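Local coordinates for segregation and condensation protein A (Pyrococcus furiosus, PDB 5XNS) that probably acts as the kleisin subunit of a prokaryotic SMC condensin complex, helping to organise and segregate chromosomes, this C-terminal winged-helix piece likely serving to bind the SMC head, at residues T22-F26 and W27-P31. Residues are numbered along the deposited sequence; the frame is centred on the assembly and turned at random.
Sequences TPIKF and WDLVP
Phe26 and Val30 pack across a turn whose residues 27-29 have helical backbone angles; it follows the short strand 24-25 of a winged-helix domain, the C-terminal part of this probable kleisin. Backbone carbonyls hold the turn: Leu29 N hydrogen-bonds to Phe26 O at 2.8 Å, and Asp28 N hydrogen-bonds to Lys25 O less straight, with an N-H...O angle of 130°. Followed outward, Phe26 CB lies next to the peptide link to Trp27, and CG, anti to the backbone N (chi1 172°), sits beside the carbonyl carbon and turns the ring to Trp27 and Val30. Phe26 CD2 meets Trp27 CE3 at 3.6 Å. Phe26 CE2 touches Trp27 CZ3, the two ring planes inclined at 51°. Phe26 CE1 and CZ meet Val30 CG2, CZ at 3.6 Å. That methyl covers one ring face in a CH-pi contact. The same ring packs on Thr41 and Leu45 of helix 35-50 and on an apolar side chain on the chain of another protein. An alanine in place of Phe26 is likely to leave Val30 CG2 and the Trp27 indole without their shared aromatic support. Toward helix 3-20, Ile24 CG2 meets Leu29 CD1. A water bridges the turn, accepting from Lys25 N at 2.9 Å and donating to Asp28 OD2 at 2.6 Å.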
loop_
_atom_site.group_PDB
_atom_site.type_symbol
_atom_site.label_atom_id
_atom_site.label_comp_id
_atom_site.label_asym_id
_atom_site.label_seq_id
_atom_site.Cartn_x
_atom_site.Cartn_y
_atom_site.Cartn_z
ATOM N N THR B 22 3.407 24.935 35.518
ATOM C CA THR B 22 4.446 24.443 34.622
ATOM C C THR B 22 3.900 23.337 33.716
ATOM O O THR B 22 2.904 22.688 34.063
ATOM C CB THR B 22 5.644 23.924 35.428
ATOM O OG1 THR B 22 5.215 22.871 36.298
ATOM C CG2 THR B 22 6.245 25.061 36.271
ATOM N N PRO B 23 4.511 23.110 32.546
ATOM C CA PRO B 23 3.977 22.089 31.629
ATOM C C PRO B 23 3.942 20.712 32.281
ATOM O O PRO B 23 4.835 20.341 33.048
ATOM C CB PRO B 23 4.949 22.128 30.441
ATOM C CG PRO B 23 5.593 23.489 30.510
ATOM C CD PRO B 23 5.690 23.793 31.978
ATOM N N ILE B 24 2.894 19.952 31.964
ATOM C CA ILE B 24 2.677 18.629 32.542
ATOM C C ILE B 24 3.276 17.570 31.620
ATOM O O ILE B 24 2.982 17.542 30.418
ATOM C CB ILE B 24 1.173 18.386 32.766
ATOM C CG1 ILE B 24 0.636 19.403 33.776
ATOM C CG2 ILE B 24 0.908 16.946 33.229
ATOM C CD1 ILE B 24 -0.837 19.584 33.712
ATOM N N LYS B 25 4.124 16.698 32.179
ATOM C CA LYS B 25 4.666 15.574 31.413
ATOM C C LYS B 25 3.557 14.607 30.995
ATOM O O LYS B 25 2.742 14.184 31.820
ATOM C CB LYS B 25 5.708 14.810 32.237
ATOM C CG LYS B 25 6.962 15.586 32.619
ATOM C CD LYS B 25 7.920 14.706 33.438
ATOM C CE LYS B 25 9.183 15.476 33.818
ATOM N NZ LYS B 25 10.205 14.620 34.493
ATOM N N PHE B 26 3.549 14.236 29.711
ATOM C CA PHE B 26 2.632 13.203 29.231
ATOM C C PHE B 26 2.679 11.969 30.123
ATOM O O PHE B 26 1.632 11.440 30.512
ATOM C CB PHE B 26 2.950 12.824 27.774
ATOM C CG PHE B 26 2.172 11.622 27.268
ATOM C CD1 PHE B 26 0.792 11.669 27.158
ATOM C CD2 PHE B 26 2.829 10.450 26.907
ATOM C CE1 PHE B 26 0.066 10.571 26.682
ATOM C CE2 PHE B 26 2.112 9.327 26.438
ATOM C CZ PHE B 26 0.726 9.393 26.325
ATOM N N TRP B 27 3.889 11.498 30.467
ATOM C CA TRP B 27 3.998 10.270 31.253
ATOM C C TRP B 27 3.192 10.356 32.542
ATOM O O TRP B 27 2.609 9.362 32.986
ATOM C CB TRP B 27 5.456 9.947 31.595
ATOM C CG TRP B 27 6.402 9.836 30.434
ATOM C CD1 TRP B 27 7.646 10.406 30.337
ATOM C CD2 TRP B 27 6.201 9.107 29.217
ATOM N NE1 TRP B 27 8.222 10.081 29.134
ATOM C CE2 TRP B 27 7.359 9.287 28.426
ATOM C CE3 TRP B 27 5.157 8.322 28.714
ATOM C CZ2 TRP B 27 7.496 8.712 27.154
ATOM C CZ3 TRP B 27 5.293 7.766 27.456
ATOM C CH2 TRP B 27 6.456 7.959 26.690
ATOM N N ASP B 28 3.148 11.535 33.161
ATOM C CA ASP B 28 2.443 11.674 34.431
ATOM C C ASP B 28 0.933 11.623 34.269
ATOM O O ASP B 28 0.217 11.563 35.278
ATOM C CB ASP B 28 2.828 12.989 35.122
ATOM C CG ASP B 28 4.290 13.028 35.561
ATOM O OD1 ASP B 28 4.977 11.974 35.549
ATOM O OD2 ASP B 28 4.738 14.129 35.946
ATOM N N LEU B 29 0.438 11.671 33.034
ATOM C CA LEU B 29 -0.990 11.679 32.751
ATOM C C LEU B 29 -1.554 10.297 32.463
ATOM O O LEU B 29 -2.769 10.126 32.527
ATOM C CB LEU B 29 -1.286 12.600 31.561
ATOM C CG LEU B 29 -1.875 13.999 31.812
ATOM C CD1 LEU B 29 -1.709 14.464 33.250
ATOM C CD2 LEU B 29 -1.308 15.019 30.837
ATOM N N VAL B 30 -0.705 9.312 32.182
ATOM C CA VAL B 30 -1.147 7.996 31.724
ATOM C C VAL B 30 -1.501 7.124 32.925
ATOM O O VAL B 30 -0.625 6.819 33.749
ATOM C CB VAL B 30 -0.067 7.328 30.860
ATOM C CG1 VAL B 30 -0.507 5.922 30.459
ATOM C CG2 VAL B 30 0.249 8.192 29.635
ATOM N N PRO B 31 -2.756 6.688 33.068
ATOM C CA PRO B 31 -3.168 6.043 34.325
ATOM C C PRO B 31 -2.822 4.562 34.444
ATOM O O PRO B 31 -2.905 4.030 35.559
ATOM C CB PRO B 31 -4.692 6.265 34.348
ATOM C CG PRO B 31 -5.083 6.349 32.909
ATOM C CD PRO B 31 -3.906 6.996 32.189
HETATM O O HOH W 1 4.549 16.598 35.049
#